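Long-range contact in ATP-dependent Clp protease adapter protein ClpS 2 (Agrobacterium fabrum, PDB 4YJX), which probably modulates the substrate specificity of ATP-dependent protein degradation by ClpAP, binding the N-terminal domain of the chaperone ClpA: residues L29-T34 with G92-F97. Residues are numbered along the deposited sequence; the frame is centred on the assembly and turned at random.
Sequences LNDDYT and GFPLMF. With NFA (phenylalanine amide), chain F.
CA of Thr-34 lies over one face of the Phe-93 ring, while Phe-38 of helix 36-47 meets the same ring edge-to-face. The ring of Tyr-33 is approached obliquely by Pro-94, whose CD packs 3.7 Å from CB of Tyr-33. Pro-94 also sets its CG against the carboxylate of Asp-31, 3.5 Å from OD1. That carboxylate bonds back to its own loop three times. Its OD1 receives two backbone N-H groups: Thr-34 N meets the syn lone pair of OD1 (2.7 Å, 174°) and Tyr-33 N comes nearly along the C-O bond, an Asx turn and Asx motif in one. With CG held between backbone N and carbonyl carbon (chi1 72°), OD2 is left to take the hydroxyl of Thr-34 through its own syn lone pair, at 2.8 Å. Four bonds, counting one from a water, fix the rotation of the group. The water also donates to Leu-29 O and accepts from Met-96 N, 3.0 Å away, tying Asp-31 to the other segment. Leu-29 N donates to Met-96 O (3.1 Å), and CD1 of Leu-29 runs alongside CG of Met-96. The loop presents Asn-30 OD1 to the amino group of phenylalanine amide and Thr-34 O to its carboxamide nitrogen NXT (2.6 Å), where the next peptide N-H of an N-degron would probably lie; His-62 is a further hydrogen-bonding partner. Leu-29 O approaches CZ of the ligand ring at 3.4 Å, with Asp-31 OD2 and Leu-95 CD1 near CE1. Such a loop, gripping the amino group and lining part of the ring's pocket, is characteristic of the N-degron site of ClpS adaptors.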
# COMPACT_ATOMS: atom_id res chain seq x y z
N LEU A 29 0.47 1.97 5.32
CA LEU A 29 0.80 2.31 6.69
C LEU A 29 2.18 1.78 7.05
O LEU A 29 2.56 0.68 6.65
CB LEU A 29 -0.23 1.73 7.66
CG LEU A 29 -1.69 2.04 7.34
CD1 LEU A 29 -2.56 1.57 8.49
CD2 LEU A 29 -1.89 3.52 7.09
N ASN A 30 2.93 2.57 7.81
CA ASN A 30 4.23 2.14 8.29
C ASN A 30 4.12 1.10 9.39
O ASN A 30 3.11 1.02 10.09
CB ASN A 30 5.04 3.33 8.80
CG ASN A 30 6.48 2.96 9.09
OD1 ASN A 30 7.15 2.36 8.25
ND2 ASN A 30 6.96 3.31 10.27
N ASP A 31 5.16 0.29 9.51
CA ASP A 31 5.32 -0.59 10.66
C ASP A 31 6.82 -0.83 10.81
O ASP A 31 7.60 -0.45 9.93
CB ASP A 31 4.54 -1.91 10.48
CG ASP A 31 5.16 -2.84 9.45
OD1 ASP A 31 6.19 -3.47 9.75
OD2 ASP A 31 4.58 -2.97 8.35
N ASP A 32 7.23 -1.45 11.90
CA ASP A 32 8.65 -1.61 12.19
C ASP A 32 9.25 -2.95 11.76
O ASP A 32 10.44 -3.16 11.95
CB ASP A 32 8.90 -1.42 13.69
CG ASP A 32 8.81 0.03 14.13
OD1 ASP A 32 8.90 0.92 13.26
OD2 ASP A 32 8.67 0.28 15.34
N TYR A 33 8.44 -3.83 11.18
CA TYR A 33 8.90 -5.20 10.94
C TYR A 33 9.02 -5.58 9.46
O TYR A 33 9.93 -6.31 9.07
CB TYR A 33 7.96 -6.18 11.66
CG TYR A 33 7.84 -5.89 13.13
CD1 TYR A 33 8.65 -6.53 14.05
CD2 TYR A 33 6.93 -4.97 13.60
CE1 TYR A 33 8.55 -6.27 15.41
CE2 TYR A 33 6.82 -4.69 14.95
CZ TYR A 33 7.63 -5.34 15.85
OH TYR A 33 7.51 -5.06 17.19
N THR A 34 8.11 -5.07 8.63
CA THR A 34 8.13 -5.40 7.21
C THR A 34 9.39 -4.82 6.56
O THR A 34 9.66 -3.63 6.70
CB THR A 34 6.89 -4.86 6.47
OG1 THR A 34 5.70 -5.24 7.17
CG2 THR A 34 6.84 -5.38 5.05
N GLY A 92 4.31 -13.33 7.12
CA GLY A 92 4.59 -13.13 8.53
C GLY A 92 4.88 -11.68 8.88
O GLY A 92 5.52 -11.41 9.90
N PHE A 93 4.41 -10.76 8.05
CA PHE A 93 4.62 -9.33 8.28
C PHE A 93 3.33 -8.63 8.69
O PHE A 93 2.23 -9.02 8.26
CB PHE A 93 5.19 -8.66 7.02
CG PHE A 93 6.51 -9.22 6.59
CD1 PHE A 93 7.49 -9.53 7.51
CD2 PHE A 93 6.77 -9.44 5.25
CE1 PHE A 93 8.70 -10.05 7.11
CE2 PHE A 93 7.98 -9.96 4.83
CZ PHE A 93 8.95 -10.27 5.76
N PRO A 94 3.44 -7.56 9.50
CA PRO A 94 2.26 -6.78 9.86
C PRO A 94 1.89 -5.73 8.81
O PRO A 94 1.10 -4.84 9.09
CB PRO A 94 2.68 -6.11 11.18
CG PRO A 94 4.16 -5.95 11.05
CD PRO A 94 4.65 -7.09 10.19
N LEU A 95 2.46 -5.84 7.61
CA LEU A 95 2.20 -4.88 6.54
C LEU A 95 0.72 -4.63 6.33
O LEU A 95 -0.06 -5.57 6.13
CB LEU A 95 2.83 -5.35 5.22
CG LEU A 95 2.65 -4.40 4.03
CD1 LEU A 95 3.28 -3.03 4.29
CD2 LEU A 95 3.22 -5.01 2.77
N MET A 96 0.33 -3.37 6.36
CA MET A 96 -1.08 -3.00 6.28
C MET A 96 -1.35 -1.97 5.20
O MET A 96 -0.76 -0.89 5.19
CB MET A 96 -1.56 -2.47 7.62
CG MET A 96 -3.06 -2.24 7.68
SD MET A 96 -4.02 -3.73 7.36
CE MET A 96 -3.27 -4.87 8.52
N PHE A 97 -2.24 -2.32 4.28
CA PHE A 97 -2.82 -1.37 3.34
C PHE A 97 -4.28 -1.17 3.72
O PHE A 97 -5.02 -2.15 3.88
CB PHE A 97 -2.72 -1.85 1.90
CG PHE A 97 -1.34 -1.76 1.30
CD1 PHE A 97 -1.03 -0.76 0.40
CD2 PHE A 97 -0.36 -2.69 1.63
CE1 PHE A 97 0.23 -0.68 -0.16
CE2 PHE A 97 0.90 -2.61 1.07
CZ PHE A 97 1.19 -1.61 0.17
N NFA F . 9.93 0.97 8.36
CA NFA F . 10.02 -0.35 7.83
C NFA F . 11.37 -0.94 8.13
O NFA F . 12.23 -0.28 8.67
CB NFA F . 9.81 -0.28 6.33
CG NFA F . 8.36 -0.02 5.96
CD1 NFA F . 7.37 -0.77 6.48
CD2 NFA F . 8.00 1.09 4.99
CE1 NFA F . 5.93 -0.51 6.12
CE2 NFA F . 6.71 1.32 4.67
CZ NFA F . 5.61 0.47 5.26
NXT NFA F . 11.63 -2.30 7.79
O HOH W 1 2.40 -1.72 7.72